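Local coordinates for tryptophanyl-tRNA synthetase (Thermus thermophilus, PDB 2EL7), which probably catalyses the ATP-dependent attachment of tryptophan to its cognate tRNA, as a homodimeric class I aminoacyl-tRNA synthetase, at residues 184-196 with 238-250. Sequence-based numbering, arbitrary orientation.
Sequences APRVPGIDGKAKM and TILFTYLSYFAPK
Pro188, in the loop that leads into the KMSKS motif, lies between Tyr243 and Tyr246, which reach it from one turn apart on helix 239-247. The tight part centres on the Tyr243 hydroxyl, which donates to Pro188 O at 2.5 Å; that oxygen lies in the plane of the ring at its edge, while the donor is tilted 28° from the carbonyl plane. With CG anti to its own carbonyl carbon (chi1 -71°), the Tyr243 ring slides past the Pro188 ring, whose CG comes 3.9 Å from CE2. The Met196 side chain crosses that of Tyr243 at an angle, CE 3.5 Å from Tyr243 OH. Pro188 CG also rests on the Thr242 methyl, CG2. Pro188 CD sits at the edge of the Tyr246 ring, 3.4 Å from Tyr246 OH, and both methyls of Val187 come to Tyr246 CE1 from one side of the ring, CG1 at 3.7 Å. At the first turn of the helix, Ile239 sends CD1 to the carbonyl oxygens of Gly189 and Ile190 and CG2 to Gly192 CA (3.7 Å), against the type I turn 189-192. The solvent side is looser: Pro185 meets the Tyr246 ring through CB, 3.8 Å from CE2, and Thr242 adds only a small overlap. Val187 and Met196 belong to the predicted ATP site, and the contact ties their loop to helix 239-247. Helix 16-33, which follows the HIGH histidine, packs against Val187, Met196 and Tyr246 through Ile16 and Leu20, while helix 267-294 supports Tyr243 through Leu274 and helix 250-261 receives Phe241 and Leu244.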
ATOM      1  N   ALA A 184     -13.405 -30.646 -11.058  1.00 52.02           N
ATOM      2  CA  ALA A 184     -13.770 -30.715  -9.652  1.00 44.16           C
ATOM      3  C   ALA A 184     -15.264 -30.749  -9.452  1.00 49.02           C
ATOM      4  O   ALA A 184     -16.017 -30.118 -10.177  1.00 60.51           O
ATOM      5  CB  ALA A 184     -13.192 -29.538  -8.901  1.00 46.68           C
ATOM      6  N   PRO A 185     -15.717 -31.492  -8.443  1.00 53.29           N
ATOM      7  CA  PRO A 185     -17.143 -31.608  -8.143  1.00 52.67           C
ATOM      8  C   PRO A 185     -17.706 -30.348  -7.496  1.00 56.77           C
ATOM      9  O   PRO A 185     -17.026 -29.673  -6.716  1.00 58.23           O
ATOM     10  CB  PRO A 185     -17.193 -32.790  -7.177  1.00 45.89           C
ATOM     11  CG  PRO A 185     -15.935 -33.559  -7.494  1.00 49.95           C
ATOM     12  CD  PRO A 185     -14.940 -32.479  -7.679  1.00 48.30           C
ATOM     13  N   ARG A 186     -18.946 -30.019  -7.824  1.00 55.88           N
ATOM     14  CA  ARG A 186     -19.575 -28.866  -7.199  1.00 61.20           C
ATOM     15  C   ARG A 186     -20.397 -29.517  -6.081  1.00 57.15           C
ATOM     16  O   ARG A 186     -21.515 -29.997  -6.301  1.00 48.43           O
ATOM     17  CB  ARG A 186     -20.458 -28.110  -8.208  1.00 67.79           C
ATOM     18  CG  ARG A 186     -19.757 -27.819  -9.557  1.00 81.94           C
ATOM     19  CD  ARG A 186     -18.424 -27.032  -9.413  1.00 90.46           C
ATOM     20  NE  ARG A 186     -17.554 -27.144 -10.599  1.00 93.35           N
ATOM     21  CZ  ARG A 186     -17.845 -26.670 -11.814  1.00 93.26           C
ATOM     22  NH1 ARG A 186     -16.988 -26.833 -12.815  1.00 83.62           N
ATOM     23  NH2 ARG A 186     -18.988 -26.027 -12.031  1.00 94.04           N
ATOM     24  N   VAL A 187     -19.798 -29.549  -4.890  1.00 51.25           N
ATOM     25  CA  VAL A 187     -20.379 -30.173  -3.706  1.00 42.89           C
ATOM     26  C   VAL A 187     -21.569 -29.484  -3.038  1.00 42.97           C
ATOM     27  O   VAL A 187     -21.469 -28.355  -2.563  1.00 39.83           O
ATOM     28  CB  VAL A 187     -19.286 -30.392  -2.647  1.00 40.03           C
ATOM     29  CG1 VAL A 187     -19.827 -31.227  -1.507  1.00 40.02           C
ATOM     30  CG2 VAL A 187     -18.065 -31.058  -3.300  1.00 35.31           C
ATOM     31  N   PRO A 188     -22.719 -30.175  -2.988  1.00 36.98           N
ATOM     32  CA  PRO A 188     -23.961 -29.678  -2.384  1.00 32.86           C
ATOM     33  C   PRO A 188     -23.966 -29.645  -0.849  1.00 41.47           C
ATOM     34  O   PRO A 188     -23.387 -30.514  -0.199  1.00 37.90           O
ATOM     35  CB  PRO A 188     -25.013 -30.629  -2.944  1.00 43.93           C
ATOM     36  CG  PRO A 188     -24.250 -31.893  -3.151  1.00 44.84           C
ATOM     37  CD  PRO A 188     -22.968 -31.400  -3.761  1.00 28.20           C
ATOM     38  N   GLY A 189     -24.634 -28.640  -0.285  1.00 35.95           N
ATOM     39  CA  GLY A 189     -24.703 -28.492   1.157  1.00 44.74           C
ATOM     40  C   GLY A 189     -25.602 -29.499   1.848  1.00 45.58           C
ATOM     41  O   GLY A 189     -26.404 -30.157   1.197  1.00 48.28           O
ATOM     42  N   ILE A 190     -25.483 -29.613   3.167  1.00 43.95           N
ATOM     43  CA  ILE A 190     -26.280 -30.582   3.924  1.00 48.51           C
ATOM     44  C   ILE A 190     -27.802 -30.373   3.889  1.00 53.01           C
ATOM     45  O   ILE A 190     -28.568 -31.310   4.104  1.00 58.99           O
ATOM     46  CB  ILE A 190     -25.814 -30.654   5.398  1.00 40.10           C
ATOM     47  CG1 ILE A 190     -26.138 -29.349   6.127  1.00 40.04           C
ATOM     48  CG2 ILE A 190     -24.318 -30.938   5.451  1.00 27.57           C
ATOM     49  CD1 ILE A 190     -25.648 -29.334   7.579  1.00 38.16           C
ATOM     50  N   ASP A 191     -28.238 -29.146   3.627  1.00 61.57           N
ATOM     51  CA  ASP A 191     -29.662 -28.845   3.536  1.00 57.38           C
ATOM     52  C   ASP A 191     -30.090 -29.217   2.127  1.00 58.47           C
ATOM     53  O   ASP A 191     -31.258 -29.107   1.759  1.00 51.30           O
ATOM     54  CB  ASP A 191     -29.908 -27.359   3.773  1.00 63.97           C
ATOM     55  CG  ASP A 191     -29.850 -26.985   5.240  1.00 74.63           C
ATOM     56  OD1 ASP A 191     -29.868 -25.765   5.525  1.00 81.70           O
ATOM     57  OD2 ASP A 191     -29.796 -27.897   6.104  1.00 68.25           O
ATOM     58  N   GLY A 192     -29.112 -29.646   1.342  1.00 56.99           N
ATOM     59  CA  GLY A 192     -29.374 -30.051  -0.018  1.00 63.54           C
ATOM     60  C   GLY A 192     -29.793 -28.938  -0.949  1.00 70.61           C
ATOM     61  O   GLY A 192     -30.377 -29.202  -2.005  1.00 72.78           O
ATOM     62  N   LYS A 193     -29.500 -27.696  -0.581  1.00 69.29           N
ATOM     63  CA  LYS A 193     -29.867 -26.577  -1.435  1.00 75.61           C
ATOM     64  C   LYS A 193     -28.694 -26.126  -2.304  1.00 81.01           C
ATOM     65  O   LYS A 193     -28.256 -26.871  -3.188  1.00 80.01           O
ATOM     66  CB  LYS A 193     -30.402 -25.432  -0.578  1.00 77.80           C
ATOM     67  CG  LYS A 193     -31.605 -25.869   0.238  1.00 75.78           C
ATOM     68  CD  LYS A 193     -31.931 -24.919   1.364  1.00 83.04           C
ATOM     69  CE  LYS A 193     -33.009 -25.516   2.256  1.00 82.82           C
ATOM     70  NZ  LYS A 193     -33.394 -24.600   3.358  1.00 83.83           N
ATOM     71  N   ALA A 194     -28.176 -24.923  -2.064  1.00 81.53           N
ATOM     72  CA  ALA A 194     -27.064 -24.423  -2.869  1.00 82.46           C
ATOM     73  C   ALA A 194     -25.754 -25.117  -2.515  1.00 79.45           C
ATOM     74  O   ALA A 194     -25.650 -25.740  -1.455  1.00 80.93           O
ATOM     75  CB  ALA A 194     -26.923 -22.913  -2.691  1.00 86.96           C
ATOM     76  N   LYS A 195     -24.760 -25.002  -3.399  1.00 73.16           N
ATOM     77  CA  LYS A 195     -23.453 -25.622  -3.177  1.00 65.22           C
ATOM     78  C   LYS A 195     -22.946 -25.401  -1.743  1.00 60.05           C
ATOM     79  O   LYS A 195     -23.350 -24.447  -1.062  1.00 53.63           O
ATOM     80  CB  LYS A 195     -22.438 -25.096  -4.202  1.00 65.58           C
ATOM     81  CG  LYS A 195     -22.195 -23.602  -4.138  1.00 72.22           C
ATOM     82  CD  LYS A 195     -20.792 -23.296  -3.626  1.00 80.50           C
ATOM     83  CE  LYS A 195     -19.708 -23.579  -4.683  1.00 81.71           C
ATOM     84  NZ  LYS A 195     -19.635 -22.533  -5.765  1.00 74.85           N
ATOM     85  N   MET A 196     -22.077 -26.300  -1.282  1.00 52.62           N
ATOM     86  CA  MET A 196     -21.539 -26.209   0.068  1.00 47.79           C
ATOM     87  C   MET A 196     -20.654 -24.978   0.172  1.00 44.38           C
ATOM     88  O   MET A 196     -19.719 -24.798  -0.604  1.00 47.16           O
ATOM     89  CB  MET A 196     -20.751 -27.479   0.423  1.00 37.40           C
ATOM     90  CG  MET A 196     -20.343 -27.558   1.887  1.00 35.47           C
ATOM     91  SD  MET A 196     -19.481 -29.084   2.324  1.00 40.79           S
ATOM     92  CE  MET A 196     -20.817 -30.296   2.363  1.00 23.31           C
ATOM     93  N   THR A 238     -30.688 -37.957  -4.531  1.00 49.37           N
ATOM     94  CA  THR A 238     -30.498 -37.416  -3.184  1.00 58.19           C
ATOM     95  C   THR A 238     -29.026 -37.054  -2.917  1.00 62.66           C
ATOM     96  O   THR A 238     -28.110 -37.752  -3.374  1.00 66.01           O
ATOM     97  CB  THR A 238     -30.949 -38.434  -2.126  1.00 57.00           C
ATOM     98  OG1 THR A 238     -32.185 -39.031  -2.542  1.00 55.49           O
ATOM     99  CG2 THR A 238     -31.138 -37.754  -0.773  1.00 35.31           C
ATOM    100  N   ILE A 239     -28.789 -35.972  -2.178  1.00 62.46           N
ATOM    101  CA  ILE A 239     -27.412 -35.581  -1.903  1.00 63.88           C
ATOM    102  C   ILE A 239     -26.740 -36.778  -1.237  1.00 62.16           C
ATOM    103  O   ILE A 239     -25.516 -36.921  -1.269  1.00 55.89           O
ATOM    104  CB  ILE A 239     -27.320 -34.319  -0.982  1.00 63.48           C
ATOM    105  CG1 ILE A 239     -27.661 -34.669   0.463  1.00 66.02           C
ATOM    106  CG2 ILE A 239     -28.265 -33.238  -1.487  1.00 53.37           C
ATOM    107  CD1 ILE A 239     -27.424 -33.511   1.429  1.00 68.93           C
ATOM    108  N   LEU A 240     -27.566 -37.651  -0.666  1.00 56.93           N
ATOM    109  CA  LEU A 240     -27.091 -38.853   0.002  1.00 56.90           C
ATOM    110  C   LEU A 240     -26.245 -39.727  -0.929  1.00 54.85           C
ATOM    111  O   LEU A 240     -25.197 -40.240  -0.517  1.00 59.82           O
ATOM    112  CB  LEU A 240     -28.274 -39.663   0.524  1.00 58.21           C
ATOM    113  CG  LEU A 240     -27.927 -40.864   1.399  1.00 63.63           C
ATOM    114  CD1 LEU A 240     -27.488 -40.393   2.774  1.00 62.14           C
ATOM    115  CD2 LEU A 240     -29.146 -41.758   1.524  1.00 72.70           C
ATOM    116  N   PHE A 241     -26.689 -39.904  -2.173  1.00 51.78           N
ATOM    117  CA  PHE A 241     -25.933 -40.717  -3.125  1.00 40.71           C
ATOM    118  C   PHE A 241     -24.877 -39.913  -3.852  1.00 44.34           C
ATOM    119  O   PHE A 241     -24.031 -40.484  -4.543  1.00 40.38           O
ATOM    120  CB  PHE A 241     -26.866 -41.382  -4.134  1.00 46.63           C
ATOM    121  CG  PHE A 241     -27.363 -42.724  -3.690  1.00 51.16           C
ATOM    122  CD1 PHE A 241     -26.639 -43.874  -3.974  1.00 54.73           C
ATOM    123  CD2 PHE A 241     -28.523 -42.834  -2.922  1.00 58.37           C
ATOM    124  CE1 PHE A 241     -27.059 -45.117  -3.495  1.00 49.14           C
ATOM    125  CE2 PHE A 241     -28.954 -44.074  -2.436  1.00 53.92           C
ATOM    126  CZ  PHE A 241     -28.220 -45.213  -2.722  1.00 51.93           C
ATOM    127  N   THR A 242     -24.931 -38.588  -3.704  1.00 43.07           N
ATOM    128  CA  THR A 242     -23.945 -37.709  -4.329  1.00 40.30           C
ATOM    129  C   THR A 242     -22.682 -37.827  -3.480  1.00 40.84           C
ATOM    130  O   THR A 242     -21.590 -38.104  -3.991  1.00 41.96           O
ATOM    131  CB  THR A 242     -24.432 -36.247  -4.346  1.00 46.10           C
ATOM    132  OG1 THR A 242     -25.587 -36.142  -5.190  1.00 50.72           O
ATOM    133  CG2 THR A 242     -23.354 -35.321  -4.871  1.00 44.43           C
ATOM    134  N   TYR A 243     -22.845 -37.631  -2.175  1.00 38.11           N
ATOM    135  CA  TYR A 243     -21.741 -37.754  -1.243  1.00 33.78           C
ATOM    136  C   TYR A 243     -21.201 -39.160  -1.360  1.00 37.52           C
ATOM    137  O   TYR A 243     -19.994 -39.356  -1.464  1.00 48.55           O
ATOM    138  CB  TYR A 243     -22.206 -37.541   0.189  1.00 27.19           C
ATOM    139  CG  TYR A 243     -22.581 -36.125   0.548  1.00 36.00           C
ATOM    140  CD1 TYR A 243     -22.992 -35.816   1.841  1.00 41.44           C
ATOM    141  CD2 TYR A 243     -22.513 -35.089  -0.387  1.00 33.93           C
ATOM    142  CE1 TYR A 243     -23.331 -34.515   2.207  1.00 38.33           C
ATOM    143  CE2 TYR A 243     -22.850 -33.771  -0.025  1.00 36.62           C
ATOM    144  CZ  TYR A 243     -23.263 -33.500   1.276  1.00 33.99           C
ATOM    145  OH  TYR A 243     -23.663 -32.233   1.651  1.00 36.27           O
ATOM    146  N   LEU A 244     -22.093 -40.147  -1.346  1.00 42.52           N
ATOM    147  CA  LEU A 244     -21.662 -41.542  -1.442  1.00 42.48           C
ATOM    148  C   LEU A 244     -20.704 -41.729  -2.616  1.00 43.21           C
ATOM    149  O   LEU A 244     -19.715 -42.455  -2.519  1.00 47.03           O
ATOM    150  CB  LEU A 244     -22.871 -42.469  -1.611  1.00 40.63           C
ATOM    151  CG  LEU A 244     -22.580 -43.978  -1.660  1.00 32.08           C
ATOM    152  CD1 LEU A 244     -22.147 -44.455  -0.290  1.00 25.70           C
ATOM    153  CD2 LEU A 244     -23.819 -44.733  -2.113  1.00 28.28           C
ATOM    154  N   SER A 245     -21.004 -41.058  -3.721  1.00 48.45           N
ATOM    155  CA  SER A 245     -20.195 -41.142  -4.940  1.00 51.88           C
ATOM    156  C   SER A 245     -18.778 -40.612  -4.736  1.00 48.94           C
ATOM    157  O   SER A 245     -17.803 -41.149  -5.279  1.00 40.36           O
ATOM    158  CB  SER A 245     -20.882 -40.346  -6.046  1.00 53.72           C
ATOM    159  OG  SER A 245     -22.250 -40.716  -6.111  1.00 53.50           O
ATOM    160  N   TYR A 246     -18.685 -39.545  -3.951  1.00 46.54           N
ATOM    161  CA  TYR A 246     -17.414 -38.907  -3.644  1.00 37.13           C
ATOM    162  C   TYR A 246     -16.475 -39.803  -2.855  1.00 39.91           C
ATOM    163  O   TYR A 246     -15.267 -39.753  -3.063  1.00 40.33           O
ATOM    164  CB  TYR A 246     -17.647 -37.662  -2.801  1.00 36.41           C
ATOM    165  CG  TYR A 246     -18.458 -36.557  -3.445  1.00 36.09           C
ATOM    166  CD1 TYR A 246     -19.038 -35.564  -2.655  1.00 32.71           C
ATOM    167  CD2 TYR A 246     -18.607 -36.469  -4.833  1.00 29.90           C
ATOM    168  CE1 TYR A 246     -19.737 -34.511  -3.219  1.00 38.03           C
ATOM    169  CE2 TYR A 246     -19.325 -35.412  -5.414  1.00 21.87           C
ATOM    170  CZ  TYR A 246     -19.884 -34.440  -4.598  1.00 36.52           C
ATOM    171  OH  TYR A 246     -20.622 -33.396  -5.133  1.00 46.11           O
ATOM    172  N   PHE A 247     -17.028 -40.626  -1.961  1.00 37.94           N
ATOM    173  CA  PHE A 247     -16.208 -41.458  -1.078  1.00 33.04           C
ATOM    174  C   PHE A 247     -16.248 -42.977  -1.077  1.00 44.33           C
ATOM    175  O   PHE A 247     -15.641 -43.593  -0.197  1.00 37.84           O
ATOM    176  CB  PHE A 247     -16.449 -41.010   0.349  1.00 29.47           C
ATOM    177  CG  PHE A 247     -16.366 -39.544   0.521  1.00 31.29           C
ATOM    178  CD1 PHE A 247     -17.531 -38.774   0.580  1.00 17.28           C
ATOM    179  CD2 PHE A 247     -15.123 -38.916   0.556  1.00 22.35           C
ATOM    180  CE1 PHE A 247     -17.463 -37.406   0.667  1.00 24.06           C
ATOM    181  CE2 PHE A 247     -15.034 -37.532   0.641  1.00 25.76           C
ATOM    182  CZ  PHE A 247     -16.206 -36.767   0.697  1.00 27.68           C
ATOM    183  N   ALA A 248     -16.958 -43.589  -2.020  1.00 48.53           N
ATOM    184  CA  ALA A 248     -17.034 -45.041  -2.062  1.00 41.05           C
ATOM    185  C   ALA A 248     -16.889 -45.490  -3.503  1.00 42.37           C
ATOM    186  O   ALA A 248     -17.345 -44.800  -4.422  1.00 49.60           O
ATOM    187  CB  ALA A 248     -18.354 -45.515  -1.479  1.00 39.78           C
ATOM    188  N   PRO A 249     -16.265 -46.662  -3.722  1.00 42.68           N
ATOM    189  CA  PRO A 249     -16.044 -47.215  -5.062  1.00 44.40           C
ATOM    190  C   PRO A 249     -17.288 -47.318  -5.944  1.00 49.37           C
ATOM    191  O   PRO A 249     -18.396 -47.515  -5.444  1.00 50.15           O
ATOM    192  CB  PRO A 249     -15.392 -48.569  -4.773  1.00 44.54           C
ATOM    193  CG  PRO A 249     -15.894 -48.925  -3.404  1.00 39.37           C
ATOM    194  CD  PRO A 249     -15.870 -47.628  -2.676  1.00 40.81           C
ATOM    195  N   LYS A 250     -17.097 -47.159  -7.254  1.00 53.39           N
ATOM    196  CA  LYS A 250     -18.201 -47.233  -8.222  1.00 55.64           C
ATOM    197  C   LYS A 250     -19.044 -48.489  -7.994  1.00 49.47           C
ATOM    198  O   LYS A 250     -20.234 -48.404  -7.710  1.00 50.37           O
ATOM    199  CB  LYS A 250     -17.667 -47.282  -9.660  1.00 65.68           C
ATOM    200  CG  LYS A 250     -16.591 -46.271 -10.012  1.00 73.31           C
ATOM    201  CD  LYS A 250     -16.095 -46.523 -11.450  1.00 83.18           C
ATOM    202  CE  LYS A 250     -14.943 -45.590 -11.846  1.00 87.88           C
ATOM    203  NZ  LYS A 250     -15.309 -44.139 -11.822  1.00 78.51           N
TER